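Long-range contacts in motility-associated killing factor MakB (Vibrio cholerae serotype O1, PDB 6W1W), which probably acts as one component of a three-component cytotoxin that resembles alpha-pore-forming toxins in structure: residues A12-T17 / I326-V330; I26-T32 / M269-F273; Q111-K115 / E290-N295; N117-N122 / L283-Q288; A124-T129 / I276-P281. One frame throughout, in Å; residues are numbered along the deposited sequence. Where two conformers were deposited one is given.

Contact 1 (A12-T17 / I326-V330)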
# COMPACT_ATOMS: atom_id res chain seq x y z
N ALA A 12 -18.03 -4.58 7.91
CA ALA A 12 -17.30 -3.35 8.16
C ALA A 12 -15.81 -3.61 8.29
O ALA A 12 -14.99 -2.91 7.67
CB ALA A 12 -17.85 -2.67 9.42
N LEU A 13 -15.43 -4.62 9.08
CA LEU A 13 -14.02 -4.89 9.34
C LEU A 13 -13.27 -5.36 8.09
O LEU A 13 -12.05 -5.21 8.03
CB LEU A 13 -13.88 -5.93 10.45
CG LEU A 13 -13.71 -5.37 11.86
CD1 LEU A 13 -14.79 -4.36 12.20
CD2 LEU A 13 -13.70 -6.51 12.88
N ASN A 14 -13.97 -5.92 7.11
CA ASN A 14 -13.31 -6.29 5.86
C ASN A 14 -12.99 -5.05 5.03
O ASN A 14 -11.93 -4.99 4.40
CB ASN A 14 -14.18 -7.26 5.06
CG ASN A 14 -14.35 -8.59 5.76
OD1 ASN A 14 -14.05 -8.73 6.95
ND2 ASN A 14 -14.83 -9.59 5.02
N MSE A 15 -13.88 -4.06 5.03
CA MSE A 15 -13.65 -2.83 4.28
C MSE A 15 -12.56 -1.99 4.94
O MSE A 15 -11.83 -1.27 4.26
CB MSE A 15 -14.93 -2.02 4.15
CG MSE A 15 -16.07 -2.78 3.50
SE MSE A 15 -17.50 -1.63 2.85
CE MSE A 15 -18.78 -2.99 2.31
N LEU A 16 -12.47 -2.08 6.27
CA LEU A 16 -11.34 -1.47 6.96
C LEU A 16 -10.03 -2.14 6.57
O LEU A 16 -9.01 -1.46 6.35
CB LEU A 16 -11.54 -1.56 8.48
CG LEU A 16 -12.11 -0.33 9.19
CD1 LEU A 16 -11.58 0.96 8.57
CD2 LEU A 16 -13.63 -0.35 9.22
N THR A 17 -10.03 -3.47 6.46
CA THR A 17 -8.81 -4.17 6.07
C THR A 17 -8.44 -3.87 4.62
O THR A 17 -7.25 -3.69 4.30
CB THR A 17 -8.97 -5.67 6.29
OG1 THR A 17 -8.95 -5.95 7.70
CG2 THR A 17 -7.86 -6.46 5.60
N ILE A 326 -15.67 -2.02 16.36
CA ILE A 326 -15.02 -1.42 15.20
C ILE A 326 -13.93 -0.45 15.65
O ILE A 326 -12.85 -0.39 15.05
CB ILE A 326 -16.06 -0.73 14.30
CG1 ILE A 326 -17.07 -1.75 13.79
CG2 ILE A 326 -15.38 -0.03 13.13
CD1 ILE A 326 -18.05 -1.21 12.79
N SER A 327 -14.18 0.31 16.72
CA SER A 327 -13.16 1.22 17.22
C SER A 327 -11.95 0.46 17.73
O SER A 327 -10.81 0.90 17.57
CB SER A 327 -13.74 2.11 18.32
OG SER A 327 -12.80 3.11 18.71
N GLU A 328 -12.18 -0.71 18.33
CA GLU A 328 -11.06 -1.53 18.80
C GLU A 328 -10.29 -2.14 17.64
O GLU A 328 -9.07 -2.35 17.76
CB GLU A 328 -11.56 -2.61 19.76
CG GLU A 328 -11.94 -2.09 21.14
CD GLU A 328 -12.60 -3.15 22.01
OE1 GLU A 328 -12.51 -4.35 21.67
OE2 GLU A 328 -13.21 -2.78 23.03
N PHE A 329 -10.96 -2.45 16.53
CA PHE A 329 -10.25 -2.96 15.37
C PHE A 329 -9.36 -1.90 14.74
O PHE A 329 -8.28 -2.21 14.23
CB PHE A 329 -11.23 -3.49 14.33
CG PHE A 329 -10.57 -4.05 13.09
CD1 PHE A 329 -10.11 -5.35 13.07
CD2 PHE A 329 -10.41 -3.27 11.96
CE1 PHE A 329 -9.50 -5.87 11.94
CE2 PHE A 329 -9.79 -3.78 10.83
CZ PHE A 329 -9.34 -5.08 10.82
N VAL A 330 -9.80 -0.64 14.77
CA VAL A 330 -9.01 0.43 14.17
C VAL A 330 -7.81 0.77 15.05
O VAL A 330 -6.75 1.14 14.54
CB VAL A 330 -9.91 1.65 13.90
CG1 VAL A 330 -9.10 2.81 13.37
CG2 VAL A 330 -11.01 1.30 12.91
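The helical turns of L13 and F329 run nearly parallel, their axes crossing at -21° with a closest approach of 10.7 Å. Helix 9-35 and helix 316-333, the first and last helices of the chain, thus meet side by side within the elongated alpha-helical bundle, and every touching residue is buried. F329 makes the largest share of the contact. Its CG stands anti to the backbone N (chi1 -180°), which sends the ring across to the 12-17 turn. L13 covers one face in a CH-pi contact: its CG lies 3.8 Å from the F329 centroid, 20° off the normal and displaced toward the rim. L16 brings CB to F329 CE2 at 3.7 Å, while its CG faces V330 CG2 at 4.2 Å. L13 CD2 also lies on the ring, while L13 CD1 packs on I326 CG1 at 3.8 Å, and the extended end of I326 brings CD1 to A12 CB at 3.7 Å. L186 of helix 183-187 adds to the packing of F329, and F80 to that of L16. T17 OG1 donates to L13 O at 3.2 Å; the same hydroxyl oxygen sits at the ring edge, 3.3 Å from F329 CZ.

Contact 2 (I26-T32 / M269-F273)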
# COMPACT_ATOMS: atom_id res chain seq x y z
N ILE A 26 0.68 0.58 -0.99
CA ILE A 26 0.98 1.89 -1.56
C ILE A 26 2.05 2.61 -0.75
O ILE A 26 2.92 3.28 -1.31
CB ILE A 26 -0.32 2.72 -1.65
CG1 ILE A 26 -1.01 2.53 -3.02
CG2 ILE A 26 -0.07 4.21 -1.37
CD1 ILE A 26 -1.39 1.12 -3.36
N SER A 27 2.00 2.46 0.58
CA SER A 27 2.89 3.21 1.46
C SER A 27 4.35 2.83 1.28
O SER A 27 5.24 3.60 1.68
CB SER A 27 2.49 3.00 2.92
OG SER A 27 2.63 1.65 3.31
N ASN A 28 4.64 1.67 0.69
CA ASN A 28 6.01 1.28 0.43
C ASN A 28 6.41 1.44 -1.03
O ASN A 28 7.58 1.26 -1.37
CB ASN A 28 6.25 -0.16 0.90
CG ASN A 28 6.41 -0.25 2.41
OD1 ASN A 28 7.47 0.06 2.95
ND2 ASN A 28 5.35 -0.68 3.10
N TYR A 29 5.46 1.79 -1.91
CA TYR A 29 5.84 2.26 -3.23
C TYR A 29 6.64 3.55 -3.13
O TYR A 29 7.53 3.80 -3.95
CB TYR A 29 4.61 2.48 -4.11
CG TYR A 29 4.92 3.07 -5.47
CD1 TYR A 29 5.29 2.25 -6.53
CD2 TYR A 29 4.85 4.44 -5.69
CE1 TYR A 29 5.59 2.78 -7.77
CE2 TYR A 29 5.14 4.98 -6.93
CZ TYR A 29 5.51 4.15 -7.97
OH TYR A 29 5.80 4.67 -9.21
N ASP A 30 6.34 4.37 -2.13
CA ASP A 30 7.18 5.52 -1.82
C ASP A 30 8.58 5.06 -1.41
O ASP A 30 9.58 5.46 -2.01
CB ASP A 30 6.53 6.36 -0.72
CG ASP A 30 7.48 7.40 -0.15
OD1 ASP A 30 7.92 8.29 -0.90
OD2 ASP A 30 7.78 7.32 1.06
N ALA A 31 8.65 4.19 -0.39
CA ALA A 31 9.94 3.70 0.09
C ALA A 31 10.74 3.04 -1.02
O ALA A 31 11.96 3.22 -1.11
CB ALA A 31 9.73 2.71 1.24
N THR A 32 10.07 2.28 -1.89
CA THR A 32 10.74 1.74 -3.07
C THR A 32 11.31 2.86 -3.94
O THR A 32 12.41 2.73 -4.49
CB THR A 32 9.77 0.88 -3.88
OG1 THR A 32 9.18 -0.13 -3.05
CG2 THR A 32 10.47 0.21 -5.07
N MET A 269 3.58 -2.48 -9.40
CA MET A 269 3.36 -1.97 -8.05
C MET A 269 2.36 -0.83 -8.05
O MET A 269 1.50 -0.75 -7.16
CB MET A 269 4.69 -1.52 -7.44
CG MET A 269 4.82 -1.72 -5.94
SD MET A 269 6.52 -1.42 -5.38
CE MET A 269 7.48 -2.18 -6.70
N SER A 270 2.45 0.07 -9.03
CA SER A 270 1.55 1.22 -9.08
C SER A 270 0.11 0.80 -9.36
O SER A 270 -0.82 1.48 -8.92
CB SER A 270 2.01 2.23 -10.12
OG SER A 270 3.19 2.90 -9.70
N GLU A 271 -0.09 -0.29 -10.10
CA GLU A 271 -1.45 -0.73 -10.40
C GLU A 271 -2.21 -1.18 -9.15
O GLU A 271 -3.42 -1.43 -9.25
CB GLU A 271 -1.44 -1.84 -11.44
CG GLU A 271 -0.73 -1.49 -12.74
CD GLU A 271 -1.36 -0.33 -13.50
OE1 GLU A 271 -2.52 0.04 -13.20
OE2 GLU A 271 -0.70 0.20 -14.42
N GLU A 272 -1.54 -1.30 -8.01
CA GLU A 272 -2.23 -1.53 -6.75
C GLU A 272 -2.91 -0.28 -6.22
O GLU A 272 -3.76 -0.38 -5.33
CB GLU A 272 -1.25 -2.08 -5.70
CG GLU A 272 -0.56 -3.38 -6.11
CD GLU A 272 -1.54 -4.50 -6.43
OE1 GLU A 272 -2.42 -4.78 -5.60
OE2 GLU A 272 -1.43 -5.09 -7.53
N PHE A 273 -2.56 0.90 -6.76
CA PHE A 273 -3.31 2.11 -6.44
C PHE A 273 -4.76 2.01 -6.90
O PHE A 273 -5.66 2.51 -6.23
CB PHE A 273 -2.65 3.33 -7.10
CG PHE A 273 -1.44 3.85 -6.39
CD1 PHE A 273 -0.18 3.31 -6.63
CD2 PHE A 273 -1.54 4.91 -5.50
CE1 PHE A 273 0.95 3.80 -5.99
CE2 PHE A 273 -0.42 5.41 -4.85
CZ PHE A 273 0.83 4.85 -5.09
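The F273 ring serves two partners at once: I26 rides over the middle of one face, and the ring's edge points at the face of Y29. The CH-pi contact is almost vertical, with I26 CG1 3.4 Å from the F273 centroid and 8° off its normal. I26 CG2 leans over the CE2 side of the ring, and I26 CD1 reaches past it to E272 CB at 4.0 Å. The two aromatic planes stand at 90° in an offset edge-to-face pair. F273 holds this place at the close of a type I turn from S270, and Y29 extends across from helix 9-35. M269 lies along the edge of the Y29 ring, CB 3.9 Å from Y29 CD1, and its bent chain leaves SD 5.4 Å from the ring centroid, 78° off the normal, a Met-aromatic contact. Beyond the ring, M269 and T32 meet tip to tip, SD 3.8 Å from OG1, an oxygen hydrogen-bonded to N28 O and A215 O. Among this hydrocarbon, sulfur and ring packing, the buried S270 hydroxyl bonds to E139 of helix 100-151; that bond, with a weak one from Y29 OH to the same carboxylate, would probably stabilise the charge of E139.

Contact 3 (Q111-K115 / E290-N295)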
# COMPACT_ATOMS: atom_id res chain seq x y z
N GLN A 111 -25.13 13.53 12.97
CA GLN A 111 -25.35 13.88 11.57
C GLN A 111 -24.26 14.82 11.06
O GLN A 111 -23.81 14.70 9.92
CB GLN A 111 -26.73 14.52 11.41
CG GLN A 111 -27.03 15.01 10.01
CD GLN A 111 -28.18 15.98 9.99
OE1 GLN A 111 -29.21 15.72 9.36
NE2 GLN A 111 -28.03 17.10 10.69
N LYS A 112 -23.82 15.76 11.90
CA LYS A 112 -22.71 16.62 11.50
C LYS A 112 -21.42 15.82 11.39
O LYS A 112 -20.70 15.92 10.39
CB LYS A 112 -22.55 17.78 12.50
CG LYS A 112 -21.53 18.83 12.07
CD LYS A 112 -21.38 19.94 13.11
CE LYS A 112 -20.59 19.47 14.32
NZ LYS A 112 -19.19 19.10 13.96
N THR A 113 -21.13 15.00 12.40
CA THR A 113 -19.91 14.20 12.37
C THR A 113 -19.93 13.20 11.23
O THR A 113 -18.91 13.00 10.55
CB THR A 113 -19.71 13.49 13.71
OG1 THR A 113 -19.88 14.43 14.78
CG2 THR A 113 -18.32 12.88 13.80
N LEU A 114 -21.08 12.57 10.98
CA LEU A 114 -21.21 11.68 9.83
C LEU A 114 -20.91 12.41 8.53
O LEU A 114 -20.11 11.94 7.71
CB LEU A 114 -22.61 11.07 9.79
CG LEU A 114 -22.80 9.78 10.60
CD1 LEU A 114 -24.28 9.46 10.72
CD2 LEU A 114 -22.07 8.64 9.93
N LYS A 115 -21.54 13.58 8.34
CA LYS A 115 -21.30 14.37 7.13
C LYS A 115 -19.82 14.70 6.96
O LYS A 115 -19.29 14.64 5.84
CB LYS A 115 -22.13 15.65 7.17
CG LYS A 115 -23.54 15.54 6.57
CD LYS A 115 -24.32 16.85 6.76
CE LYS A 115 -25.57 16.94 5.88
NZ LYS A 115 -26.65 15.99 6.27
N GLU A 290 -25.02 4.98 6.60
CA GLU A 290 -25.13 5.20 8.04
C GLU A 290 -25.76 6.56 8.35
O GLU A 290 -26.52 6.70 9.31
CB GLU A 290 -23.75 5.09 8.70
CG GLU A 290 -23.78 5.07 10.22
CD GLU A 290 -24.53 3.86 10.75
OE1 GLU A 290 -24.41 2.77 10.16
OE2 GLU A 290 -25.26 4.02 11.76
N LEU A 291 -25.44 7.56 7.53
CA LEU A 291 -26.11 8.85 7.64
C LEU A 291 -27.58 8.74 7.23
O LEU A 291 -28.44 9.38 7.84
CB LEU A 291 -25.39 9.89 6.78
CG LEU A 291 -26.11 11.20 6.47
CD1 LEU A 291 -26.14 12.11 7.69
CD2 LEU A 291 -25.44 11.88 5.29
N ASP A 292 -27.87 7.93 6.21
CA ASP A 292 -29.26 7.71 5.83
C ASP A 292 -30.09 7.19 6.99
O ASP A 292 -31.30 7.45 7.06
CB ASP A 292 -29.35 6.74 4.65
CG ASP A 292 -28.60 7.23 3.43
OD1 ASP A 292 -28.09 8.37 3.46
OD2 ASP A 292 -28.53 6.48 2.43
N LYS A 293 -29.47 6.45 7.91
CA LYS A 293 -30.21 5.96 9.07
C LYS A 293 -30.50 7.08 10.05
O LYS A 293 -31.61 7.19 10.57
CB LYS A 293 -29.43 4.83 9.76
CG LYS A 293 -29.16 3.61 8.90
CD LYS A 293 -28.30 2.61 9.65
CE LYS A 293 -27.68 1.58 8.72
NZ LYS A 293 -26.60 0.81 9.39
N VAL A 294 -29.50 7.93 10.33
CA VAL A 294 -29.74 9.01 11.29
C VAL A 294 -30.60 10.12 10.69
O VAL A 294 -31.23 10.87 11.44
CB VAL A 294 -28.41 9.59 11.81
CG1 VAL A 294 -27.48 8.47 12.22
CG2 VAL A 294 -27.77 10.48 10.78
N ASN A 295 -30.65 10.23 9.36
CA ASN A 295 -31.56 11.19 8.74
C ASN A 295 -33.01 10.75 8.93
O ASN A 295 -33.86 11.54 9.36
CB ASN A 295 -31.24 11.37 7.26
CG ASN A 295 -30.12 12.36 7.01
OD1 ASN A 295 -29.80 13.20 7.86
ND2 ASN A 295 -29.53 12.29 5.82
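L114 pushes its two methyls between E290, L291 and V294, joining helix 100-151 to helix 276-302 as an antiparallel pair in the alpha-helical bundle; the axes of the 111-115 and 290-295 turns approach to 9.8 Å at 159°. The forked end of L114 divides the work. CD1 enters the groove of the facing helix, 3.6 Å from L291 CA, and meets V294 tip to tip at CG2, also 3.6 Å away. V294 turns both methyls to this one branch. The other branch, CD2, leans on the aliphatic part of E290, 4.0 Å from CG. L291 slants across the Q111 side chain, its CD1 3.8 Å from Q111 CG. Q111 brings its amide to that of N295, the two side chains crossing at about a right angle. On the exposed side K115 stays extended until its last bond, whose bend (chi4 69°) brings NZ to within 4.2 Å of L291 CD1. Y83 of helix 69-90 and W287 of the partner helix also pack on L114. E290 is buried, close to L5 and P7. Its chain bends at the second torsion (chi2 62°) and brings OE1 to K293 NZ, 3.0 Å away, a salt bridge on the syn side of the carboxylate, tilted out of its plane.

Contact 4 (N117-N122 / L283-Q288)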
# COMPACT_ATOMS: atom_id res chain seq x y z
N ASN A 117 -17.25 12.96 8.07
CA ASN A 117 -16.47 11.76 7.79
C ASN A 117 -16.59 11.36 6.32
O ASN A 117 -15.59 11.02 5.68
CB ASN A 117 -16.90 10.62 8.70
CG ASN A 117 -16.40 10.79 10.13
OD1 ASN A 117 -15.49 11.58 10.39
ND2 ASN A 117 -17.00 10.04 11.06
N ILE A 118 -17.80 11.39 5.77
CA ILE A 118 -17.98 11.00 4.37
C ILE A 118 -17.33 12.01 3.44
O ILE A 118 -16.76 11.64 2.41
CB ILE A 118 -19.47 10.79 4.05
CG1 ILE A 118 -19.71 10.77 2.54
CG2 ILE A 118 -20.32 11.85 4.69
CD1 ILE A 118 -21.14 10.51 2.15
N THR A 119 -17.37 13.30 3.79
CA THR A 119 -16.71 14.30 2.96
C THR A 119 -15.20 14.07 2.93
O THR A 119 -14.61 13.91 1.85
CB THR A 119 -17.04 15.70 3.47
OG1 THR A 119 -18.37 16.06 3.07
CG2 THR A 119 -16.06 16.72 2.91
N LEU A 120 -14.56 14.03 4.10
CA LEU A 120 -13.11 13.87 4.16
C LEU A 120 -12.64 12.52 3.62
O LEU A 120 -11.45 12.36 3.34
CB LEU A 120 -12.62 14.07 5.59
CG LEU A 120 -12.32 15.50 6.05
CD1 LEU A 120 -11.31 16.18 5.12
CD2 LEU A 120 -13.60 16.34 6.16
N THR A 121 -13.55 11.55 3.46
CA THR A 121 -13.19 10.30 2.80
C THR A 121 -13.14 10.48 1.29
O THR A 121 -12.17 10.08 0.64
CB THR A 121 -14.18 9.19 3.16
OG1 THR A 121 -14.02 8.83 4.54
CG2 THR A 121 -13.96 7.97 2.29
N ASN A 122 -14.17 11.10 0.71
CA ASN A 122 -14.20 11.31 -0.73
C ASN A 122 -13.10 12.25 -1.19
O ASN A 122 -12.64 12.16 -2.34
CB ASN A 122 -15.56 11.83 -1.17
CG ASN A 122 -16.65 10.79 -1.03
OD1 ASN A 122 -16.39 9.59 -1.12
ND2 ASN A 122 -17.89 11.24 -0.82
N LEU A 283 -15.78 2.48 1.64
CA LEU A 283 -15.71 3.02 2.99
C LEU A 283 -16.55 4.29 3.12
O LEU A 283 -17.18 4.52 4.16
CB LEU A 283 -14.25 3.30 3.36
CG LEU A 283 -14.01 3.54 4.86
CD1 LEU A 283 -13.59 2.24 5.54
CD2 LEU A 283 -12.98 4.65 5.08
N SER A 284 -16.55 5.13 2.08
CA SER A 284 -17.43 6.30 2.08
C SER A 284 -18.89 5.88 2.10
O SER A 284 -19.71 6.46 2.82
CB SER A 284 -17.14 7.18 0.87
OG SER A 284 -18.32 7.43 0.11
N LEU A 285 -19.24 4.85 1.31
CA LEU A 285 -20.60 4.33 1.34
C LEU A 285 -20.97 3.81 2.72
O LEU A 285 -22.16 3.81 3.08
CB LEU A 285 -20.76 3.22 0.29
CG LEU A 285 -22.11 2.51 0.23
CD1 LEU A 285 -23.23 3.48 -0.12
CD2 LEU A 285 -22.07 1.34 -0.75
N LEU A 286 -19.99 3.37 3.50
CA LEU A 286 -20.27 2.91 4.86
C LEU A 286 -20.83 4.04 5.71
O LEU A 286 -21.82 3.87 6.42
CB LEU A 286 -19.01 2.33 5.50
CG LEU A 286 -19.24 1.85 6.93
CD1 LEU A 286 -20.38 0.86 6.93
CD2 LEU A 286 -17.99 1.23 7.53
N TRP A 287 -20.18 5.21 5.66
CA TRP A 287 -20.72 6.38 6.34
C TRP A 287 -22.03 6.85 5.71
O TRP A 287 -22.93 7.32 6.42
CB TRP A 287 -19.72 7.52 6.32
CG TRP A 287 -18.42 7.28 7.02
CD1 TRP A 287 -17.18 7.27 6.46
CD2 TRP A 287 -18.23 7.07 8.43
NE1 TRP A 287 -16.23 7.05 7.43
CE2 TRP A 287 -16.85 6.92 8.64
CE3 TRP A 287 -19.10 6.98 9.52
CZ2 TRP A 287 -16.31 6.69 9.91
CZ3 TRP A 287 -18.57 6.75 10.77
CH2 TRP A 287 -17.19 6.61 10.96
N GLN A 288 -22.16 6.72 4.39
CA GLN A 288 -23.30 7.30 3.68
C GLN A 288 -24.61 6.66 4.13
O GLN A 288 -25.49 7.34 4.67
CB GLN A 288 -23.10 7.18 2.17
CG GLN A 288 -24.33 7.50 1.33
CD GLN A 288 -24.90 8.88 1.59
OE1 GLN A 288 -24.18 9.81 1.98
NE2 GLN A 288 -26.20 9.03 1.37
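W287 and S284 fill the tight side of this contact against N117, I118 and T121. The turns 117-122 and 283-288 run antiparallel, crossing at -164° with a closest approach of their axes of 8.8 Å. I118 and S284 mark the nearest backbone approach, 5.3 Å between CA atoms, and the small S284 side chain is consistent with this closeness. N117 lies over one face of the W287 indole: CB stands 3.7 Å from the centroid of the five-membered ring and 10° off its normal, a CH-pi contact. Its amide runs on above the six-membered ring, tilted 47° to the indole plane, and ND2 comes to W287 CH2 at 3.4 Å. T121 meets the indole at about a right angle. Its hydroxyl is turned back onto N117 O, a bond that fixes the rotation and directs CG2 across the interface to S284 CB, 3.6 Å away. I118 CB touches W287 CB at 4.0 Å. W287, F80 and Y83 form an aromatic cluster between helices 276-302 and 69-90, Y83 meeting the indole edge-to-face.

The other side is polar and looser, and its residues I118, N122 and Q288 are partly exposed. There S284 OG gives N122 OD1 only a weak hydrogen bond of 3.1 Å, and the extended end of I118 lies obliquely against Q288, CD1 closest to OE1. The whole is an antiparallel pair of long helices within an alpha-helical bundle, consistent with the structural likeness to alpha-pore-forming toxins.

Contact 5 (A124-T129 / I276-P281)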
# COMPACT_ATOMS: atom_id res chain seq x y z
N ALA A 124 -10.16 12.22 0.35
CA ALA A 124 -8.98 11.37 0.43
C ALA A 124 -8.83 10.50 -0.81
O ALA A 124 -7.71 10.15 -1.19
CB ALA A 124 -9.03 10.49 1.68
N GLN A 125 -9.95 10.15 -1.45
CA GLN A 125 -9.87 9.31 -2.64
C GLN A 125 -9.30 10.09 -3.82
O GLN A 125 -8.67 9.49 -4.70
CB GLN A 125 -11.25 8.76 -2.99
CG GLN A 125 -11.25 7.71 -4.09
CD GLN A 125 -12.65 7.24 -4.45
OE1 GLN A 125 -12.82 6.38 -5.31
NE2 GLN A 125 -13.65 7.80 -3.78
N GLN A 126 -9.51 11.40 -3.87
CA GLN A 126 -9.03 12.18 -5.00
C GLN A 126 -7.53 12.44 -4.90
O GLN A 126 -6.87 12.63 -5.93
CB GLN A 126 -9.79 13.50 -5.09
CG GLN A 126 -11.29 13.34 -5.29
CD GLN A 126 -12.04 14.61 -4.97
OE1 GLN A 126 -13.24 14.74 -5.25
NE2 GLN A 126 -11.35 15.57 -4.36
N VAL A 127 -6.98 12.46 -3.69
CA VAL A 127 -5.54 12.64 -3.54
C VAL A 127 -4.78 11.46 -4.12
O VAL A 127 -3.76 11.63 -4.79
CB VAL A 127 -5.18 12.87 -2.06
CG1 VAL A 127 -3.70 13.16 -1.92
CG2 VAL A 127 -6.01 14.01 -1.48
N PHE A 128 -5.28 10.24 -3.89
CA PHE A 128 -4.63 9.06 -4.46
C PHE A 128 -4.81 8.99 -5.97
O PHE A 128 -3.89 8.60 -6.69
CB PHE A 128 -5.17 7.79 -3.80
CG PHE A 128 -4.68 7.58 -2.39
CD1 PHE A 128 -5.39 6.78 -1.50
CD2 PHE A 128 -3.51 8.19 -1.95
CE1 PHE A 128 -4.94 6.60 -0.21
CE2 PHE A 128 -3.06 8.01 -0.66
CZ PHE A 128 -3.77 7.21 0.22
N THR A 129 -5.98 9.39 -6.47
CA THR A 129 -6.21 9.36 -7.91
C THR A 129 -5.25 10.31 -8.63
O THR A 129 -4.89 10.06 -9.79
CB THR A 129 -7.66 9.72 -8.22
OG1 THR A 129 -8.53 8.96 -7.38
CG2 THR A 129 -7.99 9.41 -9.68
N ILE A 276 -7.70 1.19 -4.66
CA ILE A 276 -8.25 2.21 -3.77
C ILE A 276 -9.55 2.76 -4.33
O ILE A 276 -10.50 3.05 -3.59
CB ILE A 276 -7.22 3.32 -3.52
CG1 ILE A 276 -6.42 3.04 -2.24
CG2 ILE A 276 -7.88 4.70 -3.45
CD1 ILE A 276 -7.27 3.08 -0.99
N ASP A 277 -9.64 2.89 -5.66
CA ASP A 277 -10.85 3.37 -6.32
C ASP A 277 -12.03 2.43 -6.15
O ASP A 277 -13.10 2.70 -6.72
CB ASP A 277 -10.57 3.61 -7.80
CG ASP A 277 -9.62 4.77 -8.03
OD1 ASP A 277 -9.07 5.30 -7.04
OD2 ASP A 277 -9.43 5.16 -9.21
N ASP A 278 -11.88 1.33 -5.41
CA ASP A 278 -12.98 0.46 -5.02
C ASP A 278 -13.15 0.32 -3.52
O ASP A 278 -14.28 0.11 -3.06
CB ASP A 278 -12.78 -0.95 -5.62
CG ASP A 278 -12.85 -0.95 -7.14
OD1 ASP A 278 -13.83 -0.41 -7.70
OD2 ASP A 278 -11.92 -1.50 -7.77
N SER A 279 -12.07 0.45 -2.74
CA SER A 279 -12.12 0.28 -1.29
C SER A 279 -12.51 1.56 -0.56
O SER A 279 -13.34 1.53 0.35
CB SER A 279 -10.77 -0.23 -0.79
OG SER A 279 -9.73 0.68 -1.10
N LEU A 280 -11.90 2.69 -0.92
CA LEU A 280 -12.27 3.96 -0.30
C LEU A 280 -13.72 4.35 -0.58
O LEU A 280 -14.42 4.74 0.37
CB LEU A 280 -11.31 5.07 -0.73
CG LEU A 280 -10.13 5.32 0.23
CD1 LEU A 280 -9.38 6.60 -0.13
CD2 LEU A 280 -10.61 5.37 1.67
N PRO A 281 -14.23 4.28 -1.82
CA PRO A 281 -15.67 4.57 -2.01
C PRO A 281 -16.57 3.63 -1.24
O PRO A 281 -17.64 4.05 -0.77
CB PRO A 281 -15.86 4.43 -3.53
CG PRO A 281 -14.70 3.62 -3.99
CD PRO A 281 -13.56 4.02 -3.10
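The F128 ring meets I276 at its edge, CG2 lying near the ring plane and 3.8 Å from F128 CD1, while L280 CD1 comes in obliquely, 4.2 Å from the same ring carbon. F23 of helix 9-35 makes an edge-to-face pair with F128. The second flat group is the Q125 amide; the Q125 and P281 side chains cross at about a right angle, and P281 CD sits above the amide plane, 3.6 Å from Q125 CD. A fully extended chain, with CG anti to the backbone N (chi1 -171°), carries that amide over to the proline. Nearer the backbone, L280 CD1 nestles against Q125 CA at 3.7 Å. Q125 O takes two bonds, one from T129 N and one from T129 OG1 at 2.7 Å, arriving from opposite faces of the carbonyl plane. This holds the threonine hydroxyl to its own helix, with D277 OD1 standing 3.7 Å from OG1 at the outer margin. The two helical turns run close to antiparallel, at 171°, with axes 10.1 Å apart. On the inner side, D22 and V19 of helix 9-35 pack on I276 and L280, and I72 and I76 of helix 69-90 reach A124 and L280, placing this pair against two further helices.

Overall arrangement
Contacts 3, 4 and 5 follow one another along the same antiparallel pair, helices 100-151 and 276-302. Contact 4 touches both neighbours, through L114 CD2 on W287 CE3 and T121 CG2 against L280 O. All three are partly buried, mixing apolar and aromatic packing with amides and, in contact 3, charged side chains. Contacts 1 and 2 are buried, all touching residues of contact 1 and most of contact 2, where E272 is exposed; they share helix 9-35, with centres 22 Å apart. Contact 1 is hydrocarbon packing around one ring and meets contact 4 through L16 and L283. Contact 2, nearest the centre of the chain, adds sulfur and paired rings; contact 3 lies 29 Å from that centre.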